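Local structure of nisin leader peptide-processing serine protease NisP (Lactococcus lactis subsp. lactis, 4MZD) at residues 249-254 against 300-305. The protein is a subtilisin-like serine protease of the peptidase S8 family that processes the leader peptide of the antibiotic nisin. Numbering follows the deposited sequence.
Sequences DSLNIQ and FSNIGA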
loop_
_atom_site.group_PDB
_atom_site.type_symbol
_atom_site.label_atom_id
_atom_site.label_comp_id
_atom_site.label_asym_id
_atom_site.label_seq_id
_atom_site.Cartn_x
_atom_site.Cartn_y
_atom_site.Cartn_z
ATOM N N ASP A 249 -0.814 10.408 -8.369
ATOM C CA ASP A 249 -1.125 11.715 -8.947
ATOM C C ASP A 249 -0.053 12.230 -9.899
ATOM O O ASP A 249 -0.054 13.406 -10.266
ATOM C CB ASP A 249 -1.432 12.724 -7.838
ATOM C CG ASP A 249 -2.649 12.319 -7.042
ATOM O OD1 ASP A 249 -3.743 12.238 -7.640
ATOM O OD2 ASP A 249 -2.522 12.046 -5.830
ATOM N N SER A 250 0.849 11.345 -10.308
ATOM C CA SER A 250 1.893 11.694 -11.270
ATOM C C SER A 250 2.778 12.845 -10.797
ATOM O O SER A 250 3.301 13.602 -11.612
ATOM C CB SER A 250 1.281 12.038 -12.637
ATOM O OG SER A 250 0.416 11.004 -13.079
ATOM N N LEU A 251 2.946 12.967 -9.487
ATOM C CA LEU A 251 3.737 14.045 -8.896
ATOM C C LEU A 251 5.134 13.591 -8.520
ATOM O O LEU A 251 5.300 12.565 -7.861
ATOM C CB LEU A 251 3.061 14.585 -7.633
ATOM C CG LEU A 251 1.671 15.191 -7.795
ATOM C CD1 LEU A 251 0.997 15.418 -6.448
ATOM C CD2 LEU A 251 1.751 16.493 -8.583
ATOM N N ASN A 252 6.146 14.362 -8.913
ATOM C CA ASN A 252 7.461 14.159 -8.328
ATOM C C ASN A 252 7.468 14.829 -6.966
ATOM O O ASN A 252 7.339 16.047 -6.866
ATOM C CB ASN A 252 8.586 14.704 -9.203
ATOM C CG ASN A 252 9.947 14.261 -8.714
ATOM O OD1 ASN A 252 10.272 14.416 -7.535
ATOM N ND2 ASN A 252 10.739 13.673 -9.606
ATOM N N ILE A 253 7.602 14.033 -5.916
ATOM C CA ILE A 253 7.404 14.551 -4.571
ATOM C C ILE A 253 8.492 15.532 -4.150
ATOM O O ILE A 253 8.344 16.229 -3.150
ATOM C CB ILE A 253 7.239 13.411 -3.543
ATOM C CG1 ILE A 253 8.509 12.559 -3.472
ATOM C CG2 ILE A 253 6.028 12.559 -3.902
ATOM C CD1 ILE A 253 9.542 13.062 -2.490
ATOM N N GLN A 254 9.576 15.596 -4.918
ATOM C CA GLN A 254 10.651 16.541 -4.633
ATOM C C GLN A 254 10.432 17.886 -5.313
ATOM O O GLN A 254 11.147 18.844 -5.035
ATOM C CB GLN A 254 12.002 15.962 -5.052
ATOM C CG GLN A 254 12.512 14.874 -4.122
ATOM C CD GLN A 254 13.996 14.638 -4.274
ATOM O OE1 GLN A 254 14.439 13.994 -5.223
ATOM N NE2 GLN A 254 14.780 15.170 -3.341
ATOM N N PHE A 300 0.422 7.000 -13.791
ATOM C CA PHE A 300 -0.225 7.638 -12.645
ATOM C C PHE A 300 0.671 7.784 -11.411
ATOM O O PHE A 300 0.310 8.499 -10.480
ATOM C CB PHE A 300 -1.487 6.871 -12.231
ATOM C CG PHE A 300 -1.251 5.403 -12.000
ATOM C CD1 PHE A 300 -0.601 4.954 -10.857
ATOM C CD2 PHE A 300 -1.669 4.466 -12.937
ATOM C CE1 PHE A 300 -0.366 3.606 -10.656
ATOM C CE2 PHE A 300 -1.438 3.115 -12.738
ATOM C CZ PHE A 300 -0.781 2.687 -11.607
ATOM N N SER A 301 1.799 7.081 -11.356
ATOM C CA SER A 301 2.538 7.008 -10.097
ATOM C C SER A 301 3.283 8.290 -9.760
ATOM O O SER A 301 3.925 8.900 -10.620
ATOM C CB SER A 301 3.536 5.855 -10.115
ATOM O OG SER A 301 4.188 5.741 -8.856
ATOM N N ASN A 302 3.218 8.687 -8.496
ATOM C CA ASN A 302 4.156 9.676 -8.012
ATOM C C ASN A 302 5.567 9.105 -8.107
ATOM O O ASN A 302 5.769 7.885 -8.196
ATOM C CB ASN A 302 3.846 10.048 -6.567
ATOM C CG ASN A 302 2.606 10.913 -6.423
ATOM O OD1 ASN A 302 1.905 11.215 -7.392
ATOM N ND2 ASN A 302 2.338 11.330 -5.195
ATOM N N ILE A 303 6.541 10.002 -8.083
ATOM C CA ILE A 303 7.935 9.631 -8.229
ATOM C C ILE A 303 8.705 10.105 -7.008
ATOM O O ILE A 303 8.612 11.273 -6.625
ATOM C CB ILE A 303 8.556 10.263 -9.503
ATOM C CG1 ILE A 303 7.720 9.939 -10.748
ATOM C CG2 ILE A 303 10.009 9.831 -9.673
ATOM C CD1 ILE A 303 6.696 11.005 -11.097
ATOM N N GLY A 304 9.451 9.194 -6.392
ATOM C CA GLY A 304 10.312 9.531 -5.272
ATOM C C GLY A 304 11.689 8.927 -5.465
ATOM O O GLY A 304 11.809 7.748 -5.793
ATOM N N ALA A 305 12.731 9.728 -5.265
ATOM C CA ALA A 305 14.095 9.259 -5.484
ATOM C C ALA A 305 14.478 8.129 -4.531
ATOM O O ALA A 305 15.296 7.272 -4.870
ATOM C CB ALA A 305 15.084 10.414 -5.361
#
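Asn302 turns its side-chain oxygen into the bend at Asp249–Leu251 and takes up two backbone N-H groups there. Leu251 N reaches Asn302 OD1 at 2.9 Å in a nearly straight bond, and Asp249 N reaches the same Asn302 OD1 at 3.0 Å with a more bent one. The two donors come from opposite faces of the amide plane, so a single oxygen is gripped from above and below. With CG beside the backbone N and anti to the carbonyl carbon (chi1 -73°), the amide runs alongside Leu251, whose CB packs 3.6 Å from Asn302 OD1. The other end of the amide is held too: Asn302 ND2 donates to Tyr208 and Asp277, and Tyr208 also bonds the carboxylate of Asp249.

Backbone pairing takes over next, with the chains running the same way, 16° apart. Ile303 N donates to Leu251 O at 2.9 Å, and Ile253 N returns a bond to Ile303 O at 3.0 Å, a single parallel bridge that straddles Asn252. The CA of Asn252 adds a C-H...O contact to Ile303 O, and its side-chain OD1 closes an Asx turn by accepting from Gln254 N in the carbonyl plane.

Side-chain packing is lighter: the Asn252 side chain crosses that of Ile303 at about a right angle, its ND2 lying 3.9 Å from Ile303 CG2. The apolar touch is Ile253 CG1, which comes to 4.0 Å from Gly304 CA.

Two loops of the subtilisin-like fold are thus tied together beyond neighbouring parallel strands 241-245 and 286-291. Phe300, near the predicted catalytic Ser353, meets the ring of Tyr350; on the other segment, Leu251 and Ile253 pack against helix 256-264, while 300-305 leads on to strand 308-311.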